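Local coordinates for AceL NrdHF-1-1 Intein (Metagenome, PDB 6ZGQ), which is a naturally split class 3 intein, in nature excising itself from its host protein and joining the flanking exteins, here as a splice-inactive variant, at residues 57-62 and 118-123. Sequence-based numbering, arbitrary orientation.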
ATOM      1  N   GLU A  57      -0.742  -9.767  14.029  1.00 14.38           N
ATOM      2  CA  GLU A  57      -1.591  -8.574  14.180  1.00 14.00           C
ATOM      3  C   GLU A  57      -1.551  -7.730  12.905  1.00 12.83           C
ATOM      4  O   GLU A  57      -0.514  -7.676  12.217  1.00 12.93           O
ATOM      5  CB  GLU A  57      -1.253  -7.769  15.443  1.00 17.20           C
ATOM      6  CG  GLU A  57       0.117  -7.139  15.447  1.00 20.33           C
ATOM      7  CD  GLU A  57       0.419  -6.456  16.763  1.00 22.45           C
ATOM      8  OE1 GLU A  57      -0.458  -5.727  17.275  1.00 23.22           O
ATOM      9  OE2 GLU A  57       1.534  -6.655  17.287  1.00 22.72           O
ATOM     10  N   ILE A  58      -2.695  -7.114  12.597  0.69 12.02           N
ATOM     11  CA  ILE A  58      -2.961  -6.470  11.304  0.69 10.97           C
ATOM     12  C   ILE A  58      -3.782  -5.200  11.547  0.69 10.47           C
ATOM     13  O   ILE A  58      -4.587  -5.178  12.496  0.69 10.83           O
ATOM     14  CB  ILE A  58      -3.708  -7.458  10.366  0.69 10.37           C
ATOM     15  CG1 ILE A  58      -3.536  -7.089   8.894  0.69  9.71           C
ATOM     16  CG2 ILE A  58      -5.182  -7.583  10.742  0.69 10.00           C
ATOM     17  CD1 ILE A  58      -3.839  -8.241   7.971  0.69  9.97           C
ATOM     18  N   TYR A  59      -3.522  -4.174  10.723  1.00  9.46           N
ATOM     19  CA  TYR A  59      -4.337  -2.946  10.591  1.00  8.81           C
ATOM     20  C   TYR A  59      -5.035  -2.993   9.231  1.00  8.98           C
ATOM     21  O   TYR A  59      -4.349  -2.989   8.191  1.00  9.02           O
ATOM     22  CB  TYR A  59      -3.472  -1.683  10.682  1.00  8.47           C
ATOM     23  CG  TYR A  59      -3.162  -1.324  12.105  1.00  9.12           C
ATOM     24  CD1 TYR A  59      -2.138  -1.962  12.789  1.00  9.08           C
ATOM     25  CD2 TYR A  59      -3.925  -0.382  12.784  1.00  9.49           C
ATOM     26  CE1 TYR A  59      -1.855  -1.649  14.105  1.00  9.54           C
ATOM     27  CE2 TYR A  59      -3.654  -0.069  14.105  1.00 10.01           C
ATOM     28  CZ  TYR A  59      -2.623  -0.711  14.762  1.00  9.80           C
ATOM     29  OH  TYR A  59      -2.355  -0.394  16.066  1.00 10.63           O
ATOM     30  N   HIS A  60      -6.372  -3.083   9.273  1.00  8.80           N
ATOM     31  CA  HIS A  60      -7.243  -3.160   8.094  1.00  8.62           C
ATOM     32  C   HIS A  60      -7.928  -1.807   7.915  1.00  9.26           C
ATOM     33  O   HIS A  60      -8.793  -1.444   8.726  1.00  9.38           O
ATOM     34  CB  HIS A  60      -8.275  -4.296   8.241  1.00  8.21           C
ATOM     35  CG  HIS A  60      -9.180  -4.443   7.057  1.00  8.79           C
ATOM     36  ND1 HIS A  60     -10.436  -4.997   7.147  1.00  9.37           N
ATOM     37  CD2 HIS A  60      -9.015  -4.090   5.760  1.00  9.30           C
ATOM     38  CE1 HIS A  60     -11.006  -4.990   5.954  1.00 10.38           C
ATOM     39  NE2 HIS A  60     -10.161  -4.449   5.093  1.00 10.47           N
ATOM     40  N   PHE A  61      -7.472  -1.063   6.898  1.00  9.15           N
ATOM     41  CA  PHE A  61      -8.065   0.207   6.447  1.00  9.43           C
ATOM     42  C   PHE A  61      -9.112  -0.125   5.371  1.00  9.92           C
ATOM     43  O   PHE A  61      -8.765  -0.821   4.422  1.00 10.10           O
ATOM     44  CB  PHE A  61      -6.973   1.119   5.857  1.00  9.33           C
ATOM     45  CG  PHE A  61      -5.945   1.592   6.854  1.00  9.12           C
ATOM     46  CD1 PHE A  61      -4.891   0.772   7.236  1.00  8.78           C
ATOM     47  CD2 PHE A  61      -6.018   2.866   7.391  1.00  8.66           C
ATOM     48  CE1 PHE A  61      -3.941   1.213   8.141  1.00  8.76           C
ATOM     49  CE2 PHE A  61      -5.077   3.308   8.304  1.00  8.19           C
ATOM     50  CZ  PHE A  61      -4.035   2.479   8.680  1.00  8.59           C
ATOM     51  N   GLU A  62     -10.362   0.336   5.529  1.00  9.98           N
ATOM     52  CA  GLU A  62     -11.462   0.012   4.598  1.00 11.08           C
ATOM     53  C   GLU A  62     -12.450   1.180   4.463  1.00 11.29           C
ATOM     54  O   GLU A  62     -13.022   1.629   5.460  1.00 10.03           O
ATOM     55  CB  GLU A  62     -12.217  -1.255   5.036  1.00 12.43           C
ATOM     56  CG  GLU A  62     -13.255  -1.723   4.014  1.00 14.68           C
ATOM     57  CD  GLU A  62     -13.930  -3.043   4.353  1.00 18.44           C
ATOM     58  OE1 GLU A  62     -13.859  -3.492   5.514  1.00 20.11           O
ATOM     59  OE2 GLU A  62     -14.547  -3.639   3.443  1.00 21.85           O
ATOM     60  N   VAL A 118     -12.554   6.252   5.850  1.00 11.63           N
ATOM     61  CA  VAL A 118     -11.863   4.948   5.882  1.00 10.45           C
ATOM     62  C   VAL A 118     -11.806   4.461   7.334  1.00 10.42           C
ATOM     63  O   VAL A 118     -11.137   5.082   8.169  1.00 10.15           O
ATOM     64  CB  VAL A 118     -10.431   5.057   5.292  1.00 10.19           C
ATOM     65  CG1 VAL A 118      -9.674   3.729   5.354  1.00  9.96           C
ATOM     66  CG2 VAL A 118     -10.484   5.560   3.855  1.00 10.42           C
ATOM     67  N   LYS A 119     -12.549   3.382   7.603  1.00 10.98           N
ATOM     68  CA  LYS A 119     -12.597   2.682   8.892  1.00  9.65           C
ATOM     69  C   LYS A 119     -11.248   1.967   9.120  1.00  8.70           C
ATOM     70  O   LYS A 119     -10.675   1.430   8.158  1.00  8.73           O
ATOM     71  CB  LYS A 119     -13.771   1.689   8.853  1.00 10.63           C
ATOM     72  CG  LYS A 119     -13.997   0.830  10.089  1.00 11.54           C
ATOM     73  CD  LYS A 119     -15.274   0.008   9.957  1.00 15.00           C
ATOM     74  CE  LYS A 119     -15.120  -1.144   8.974  1.00 16.47           C
ATOM     75  NZ  LYS A 119     -16.426  -1.785   8.666  1.00 18.05           N
ATOM     76  N   ILE A 120     -10.754   1.988  10.362  0.62  7.91           N
ATOM     77  CA  ILE A 120      -9.491   1.326  10.746  0.62  8.01           C
ATOM     78  C   ILE A 120      -9.787   0.274  11.824  0.62  8.48           C
ATOM     79  O   ILE A 120     -10.339   0.624  12.876  0.62  8.58           O
ATOM     80  CB  ILE A 120      -8.440   2.332  11.281  0.62  7.75           C
ATOM     81  CG1 ILE A 120      -8.291   3.530  10.330  0.62  7.54           C
ATOM     82  CG2 ILE A 120      -7.095   1.637  11.494  0.62  7.84           C
ATOM     83  CD1 ILE A 120      -7.447   4.659  10.886  0.62  7.66           C
ATOM     84  N   THR A 121      -9.417  -0.982  11.540  1.00  8.63           N
ATOM     85  CA  THR A 121      -9.541  -2.126  12.470  1.00  8.50           C
ATOM     86  C   THR A 121      -8.135  -2.637  12.786  1.00  8.38           C
ATOM     87  O   THR A 121      -7.369  -2.907  11.852  1.00  8.65           O
ATOM     88  CB  THR A 121     -10.382  -3.254  11.831  1.00  8.59           C
ATOM     89  OG1 THR A 121     -11.606  -2.679  11.366  1.00  8.59           O
ATOM     90  CG2 THR A 121     -10.694  -4.376  12.831  1.00  8.10           C
ATOM     91  N   HIS A 122      -7.804  -2.721  14.086  1.00  8.55           N
ATOM     92  CA  HIS A 122      -6.580  -3.371  14.593  1.00  9.21           C
ATOM     93  C   HIS A 122      -7.012  -4.721  15.174  1.00 10.06           C
ATOM     94  O   HIS A 122      -7.784  -4.735  16.127  1.00 10.26           O
ATOM     95  CB  HIS A 122      -5.907  -2.500  15.667  1.00  9.61           C
ATOM     96  CG  HIS A 122      -4.588  -3.021  16.143  1.00  9.85           C
ATOM     97  ND1 HIS A 122      -3.999  -2.584  17.307  1.00 10.19           N
ATOM     98  CD2 HIS A 122      -3.750  -3.947  15.621  1.00 10.07           C
ATOM     99  CE1 HIS A 122      -2.848  -3.209  17.477  1.00 10.69           C
ATOM    100  NE2 HIS A 122      -2.672  -4.041  16.467  1.00 10.99           N
ATOM    101  N   THR A 123      -6.547  -5.816  14.561  1.00 10.36           N
ATOM    102  CA  THR A 123      -6.955  -7.189  14.882  1.00 12.40           C
ATOM    103  C   THR A 123      -5.747  -8.001  15.335  1.00 12.99           C
ATOM    104  O   THR A 123      -4.672  -7.876  14.739  1.00 12.88           O
ATOM    105  CB  THR A 123      -7.625  -7.846  13.646  1.00 11.98           C
ATOM    106  OG1 THR A 123      -8.753  -7.052  13.273  1.00 12.33           O
ATOM    107  CG2 THR A 123      -8.087  -9.287  13.906  1.00 12.52           C
TER
HETATM  108  O   HOH W   1     -11.492  -1.664   8.865  1.00  9.25           O
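His-122 lies flat over one face of the Tyr-59 ring in an offset stack, centroids 4.0 Å apart and planes 16° from parallel. The imidazole is shifted toward the phenol end, CG of His-122 standing 3.3 Å from CZ of Tyr-59, while CB of His-122 makes a CH-pi contact over the same ring. CG is anti to the backbone N (chi1 -174°), and NE2, at the far side of the imidazole, donates to OE1 of Glu-57 at 2.9 Å. That bond is bent (145°) and meets the anti side of a carboxylate almost coplanar with the imidazole, an arrangement that fixes the ring's rotation. Farther along this face, Ile-120 lies beside Phe-61, its CD1 3.8 Å from CE2 of Phe-61, and its CG2 also meets the edge of the Tyr-59 ring. CG1 of Val-118 closes on CB of Phe-61 at 3.8 Å. Across the sheet, CG2 of Ile-58 packs on CB of Thr-123 at 3.8 Å, but the next pairs are looser: one water bridges O of His-60 and OG1 of Thr-121, and NZ of Lys-119 stays 4.4 Å from OE1 of Glu-62, beyond a salt bridge. His-122 and Lys-119 lie toward solvent, whereas the His-60 ring turns away to hydrogen-bond Asp-67. Between the two faces, paired backbone bonds join Ile-58 to Thr-123, His-60 to Thr-121 and Glu-62 to Lys-119. Strand 57-63 also bonds to strand 66-70, making it the middle of a three-stranded antiparallel sheet, with 119-125 as one edge strand, within the all-beta intein (Hint) fold.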